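Local structure of C381 turret protein (Sulfolobus turreted icosahedral virus, 4IND) at residues 328-333 against 342-347. The protein probably builds the turrets of the viral capsid, assembling five copies, each made of three jelly-roll domains in a row. Numbering follows the deposited sequence.
Sequences STVWDF and PSWDIR
Trp344 sends its indole N-H across the gap between two β-sheets to a backbone carbonyl, the O of Val330, a polar bond set among Val330, Ile346 and two indoles. The site lies in the third jelly roll of the turret protein, between strand 328-332, outermost in one sheet within this chain, and strand 346-349, likewise in the other. The carbonyl is turned toward the indole at a classic β bulge, where Val330 and Trp331 both face Leu316. NE1 of Trp344 lies 2.8 Å from O of Val330 in a nearly straight bond (173°); the oxygen sits in the indole plane, while the donor stands well above the carbonyl plane. That bond satisfies a buried N-H and helps fix the rotation of the ring.

Trp331 then turns an edge of its six-membered ring to the face of the five-membered ring of Trp344, an offset edge-to-face pair with planes at 79°. Its own NE1 bonds to Gly337 O, and its ring also meets Phe271 of a neighbouring subunit edge-to-face, at the subunit interface. With CG anti to the backbone N (chi1 -169°), Trp344 reaches inward from the loop preceding its strand. CG1 of Ile346 lies over the opposite indole face from Trp331, toward its rim, 3.6 Å above the plane. CD1 of Ile346 packs against CB of Val330 at 3.8 Å, and CG2 of Val330 touches CZ2 of Trp344, 3.9 Å away.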
ATOM      1  N   SER A 328     -24.431 -18.047 -16.331  1.00 38.79           N
ATOM      2  CA  SER A 328     -23.604 -18.354 -17.495  1.00 38.01           C
ATOM      3  C   SER A 328     -22.928 -19.698 -17.317  1.00 34.53           C
ATOM      4  O   SER A 328     -22.555 -20.084 -16.206  1.00 36.66           O
ATOM      5  CB  SER A 328     -22.585 -17.244 -17.783  1.00 59.14           C
ATOM      6  OG  SER A 328     -22.096 -16.648 -16.589  1.00 70.98           O
ATOM      7  N   THR A 329     -22.801 -20.420 -18.421  1.00 33.88           N
ATOM      8  CA  THR A 329     -22.128 -21.707 -18.426  1.00 37.47           C
ATOM      9  C   THR A 329     -20.652 -21.487 -18.148  1.00 38.46           C
ATOM     10  O   THR A 329     -20.013 -20.672 -18.822  1.00 40.29           O
ATOM     11  CB  THR A 329     -22.317 -22.404 -19.773  1.00 38.76           C
ATOM     12  OG1 THR A 329     -23.718 -22.633 -19.993  1.00 44.78           O
ATOM     13  CG2 THR A 329     -21.580 -23.735 -19.805  1.00 39.48           C
ATOM     14  N   VAL A 330     -20.119 -22.183 -17.141  1.00 37.59           N
ATOM     15  CA  VAL A 330     -18.692 -22.077 -16.800  1.00 31.33           C
ATOM     16  C   VAL A 330     -17.920 -23.349 -17.200  1.00 35.15           C
ATOM     17  O   VAL A 330     -16.692 -23.358 -17.279  1.00 33.45           O
ATOM     18  CB  VAL A 330     -18.467 -21.761 -15.324  1.00 32.98           C
ATOM     19  CG1 VAL A 330     -18.917 -20.332 -15.003  1.00 31.41           C
ATOM     20  CG2 VAL A 330     -19.195 -22.772 -14.439  1.00 33.83           C
ATOM     21  N   TRP A 331     -18.652 -24.430 -17.437  1.00 38.66           N
ATOM     22  CA  TRP A 331     -18.056 -25.638 -18.013  1.00 38.32           C
ATOM     23  C   TRP A 331     -19.122 -26.512 -18.627  1.00 32.89           C
ATOM     24  O   TRP A 331     -20.194 -26.714 -18.049  1.00 36.91           O
ATOM     25  CB  TRP A 331     -17.263 -26.452 -16.987  1.00 32.14           C
ATOM     26  CG  TRP A 331     -16.458 -27.519 -17.660  1.00 37.58           C
ATOM     27  CD1 TRP A 331     -16.739 -28.863 -17.704  1.00 39.41           C
ATOM     28  CD2 TRP A 331     -15.274 -27.332 -18.443  1.00 32.83           C
ATOM     29  NE1 TRP A 331     -15.790 -29.510 -18.443  1.00 38.55           N
ATOM     30  CE2 TRP A 331     -14.875 -28.595 -18.918  1.00 36.53           C
ATOM     31  CE3 TRP A 331     -14.500 -26.214 -18.789  1.00 34.68           C
ATOM     32  CZ2 TRP A 331     -13.736 -28.786 -19.717  1.00 35.26           C
ATOM     33  CZ3 TRP A 331     -13.366 -26.396 -19.581  1.00 34.23           C
ATOM     34  CH2 TRP A 331     -12.994 -27.675 -20.034  1.00 33.19           C
ATOM     35  N   ASP A 332     -18.831 -27.031 -19.810  1.00 35.58           N
ATOM     36  CA  ASP A 332     -19.745 -27.920 -20.490  1.00 35.19           C
ATOM     37  C   ASP A 332     -19.078 -29.292 -20.531  1.00 41.99           C
ATOM     38  O   ASP A 332     -18.072 -29.480 -21.211  1.00 40.92           O
ATOM     39  CB  ASP A 332     -20.031 -27.403 -21.895  1.00 36.00           C
ATOM     40  CG  ASP A 332     -21.053 -28.246 -22.626  1.00 48.43           C
ATOM     41  OD1 ASP A 332     -21.130 -29.464 -22.359  1.00 54.22           O
ATOM     42  OD2 ASP A 332     -21.785 -27.693 -23.468  1.00 50.21           O
ATOM     43  N   PHE A 333     -19.615 -30.244 -19.774  1.00 42.07           N
ATOM     44  CA  PHE A 333     -18.966 -31.546 -19.634  1.00 41.58           C
ATOM     45  C   PHE A 333     -19.075 -32.407 -20.887  1.00 49.23           C
ATOM     46  O   PHE A 333     -18.303 -33.351 -21.074  1.00 48.78           O
ATOM     47  CB  PHE A 333     -19.502 -32.287 -18.404  1.00 34.49           C
ATOM     48  CG  PHE A 333     -19.172 -31.611 -17.124  1.00 33.82           C
ATOM     49  CD1 PHE A 333     -17.960 -31.845 -16.495  1.00 34.66           C
ATOM     50  CD2 PHE A 333     -20.058 -30.706 -16.549  1.00 36.06           C
ATOM     51  CE1 PHE A 333     -17.643 -31.193 -15.294  1.00 35.19           C
ATOM     52  CE2 PHE A 333     -19.747 -30.058 -15.358  1.00 35.73           C
ATOM     53  CZ  PHE A 333     -18.542 -30.299 -14.732  1.00 38.11           C
ATOM     54  N   PRO A 342      -6.632 -27.692 -15.454  1.00 34.06           N
ATOM     55  CA  PRO A 342      -5.882 -27.064 -14.363  1.00 30.72           C
ATOM     56  C   PRO A 342      -6.093 -25.548 -14.225  1.00 39.09           C
ATOM     57  O   PRO A 342      -6.096 -25.038 -13.099  1.00 41.26           O
ATOM     58  CB  PRO A 342      -4.426 -27.370 -14.731  1.00 33.18           C
ATOM     59  CG  PRO A 342      -4.508 -28.669 -15.502  1.00 36.39           C
ATOM     60  CD  PRO A 342      -5.771 -28.533 -16.314  1.00 37.19           C
ATOM     61  N   SER A 343      -6.265 -24.842 -15.335  1.00 34.08           N
ATOM     62  CA  SER A 343      -6.375 -23.373 -15.277  1.00 36.12           C
ATOM     63  C   SER A 343      -7.788 -22.876 -14.948  1.00 38.68           C
ATOM     64  O   SER A 343      -8.016 -21.676 -14.799  1.00 35.83           O
ATOM     65  CB  SER A 343      -5.914 -22.768 -16.589  1.00 29.71           C
ATOM     66  OG  SER A 343      -6.787 -23.153 -17.626  1.00 32.38           O
ATOM     67  N   TRP A 344      -8.735 -23.797 -14.837  1.00 38.10           N
ATOM     68  CA  TRP A 344     -10.128 -23.445 -14.596  1.00 35.62           C
ATOM     69  C   TRP A 344     -10.290 -22.991 -13.170  1.00 41.52           C
ATOM     70  O   TRP A 344      -9.958 -23.717 -12.233  1.00 42.31           O
ATOM     71  CB  TRP A 344     -10.995 -24.667 -14.832  1.00 31.63           C
ATOM     72  CG  TRP A 344     -12.489 -24.450 -14.893  1.00 31.87           C
ATOM     73  CD1 TRP A 344     -13.215 -24.023 -15.970  1.00 30.72           C
ATOM     74  CD2 TRP A 344     -13.438 -24.750 -13.860  1.00 27.74           C
ATOM     75  NE1 TRP A 344     -14.558 -24.007 -15.655  1.00 34.68           N
ATOM     76  CE2 TRP A 344     -14.723 -24.472 -14.365  1.00 26.42           C
ATOM     77  CE3 TRP A 344     -13.327 -25.223 -12.542  1.00 30.97           C
ATOM     78  CZ2 TRP A 344     -15.885 -24.630 -13.608  1.00 29.59           C
ATOM     79  CZ3 TRP A 344     -14.474 -25.402 -11.791  1.00 31.35           C
ATOM     80  CH2 TRP A 344     -15.738 -25.103 -12.323  1.00 36.63           C
ATOM     81  N   ASP A 345     -10.811 -21.782 -13.018  1.00 42.00           N
ATOM     82  CA  ASP A 345     -10.923 -21.127 -11.727  1.00 41.00           C
ATOM     83  C   ASP A 345     -12.041 -20.094 -11.893  1.00 40.10           C
ATOM     84  O   ASP A 345     -11.925 -19.176 -12.710  1.00 36.21           O
ATOM     85  CB  ASP A 345      -9.578 -20.462 -11.398  1.00 47.55           C
ATOM     86  CG  ASP A 345      -9.604 -19.676 -10.102  1.00 57.00           C
ATOM     87  OD1 ASP A 345     -10.195 -20.163  -9.119  1.00 62.51           O
ATOM     88  OD2 ASP A 345      -9.019 -18.571 -10.065  1.00 57.86           O
ATOM     89  N   ILE A 346     -13.142 -20.269 -11.167  1.00 34.99           N
ATOM     90  CA  ILE A 346     -14.284 -19.378 -11.326  1.00 36.67           C
ATOM     91  C   ILE A 346     -14.420 -18.512 -10.090  1.00 36.81           C
ATOM     92  O   ILE A 346     -14.734 -19.020  -9.000  1.00 31.30           O
ATOM     93  CB  ILE A 346     -15.600 -20.157 -11.539  1.00 37.80           C
ATOM     94  CG1 ILE A 346     -15.427 -21.231 -12.602  1.00 32.54           C
ATOM     95  CG2 ILE A 346     -16.741 -19.200 -11.915  1.00 40.51           C
ATOM     96  CD1 ILE A 346     -15.041 -20.701 -13.988  1.00 32.55           C
ATOM     97  N   ARG A 347     -14.207 -17.206 -10.253  1.00 32.31           N
ATOM     98  CA  ARG A 347     -14.268 -16.296  -9.122  1.00 37.54           C
ATOM     99  C   ARG A 347     -15.497 -15.410  -9.165  1.00 37.15           C
ATOM    100  O   ARG A 347     -16.188 -15.329 -10.187  1.00 37.26           O
ATOM    101  CB  ARG A 347     -13.020 -15.414  -9.073  1.00 39.13           C
ATOM    102  CG  ARG A 347     -11.820 -16.013  -9.766  1.00 50.94           C
ATOM    103  CD  ARG A 347     -10.520 -15.530  -9.151  1.00 61.06           C
ATOM    104  NE  ARG A 347     -10.456 -14.080  -9.003  1.00 73.47           N
ATOM    105  CZ  ARG A 347     -10.029 -13.247  -9.947  1.00 80.74           C
ATOM    106  NH1 ARG A 347      -9.636 -13.714 -11.126  1.00 80.33           N
ATOM    107  NH2 ARG A 347     -10.005 -11.941  -9.708  1.00 84.83           N
TER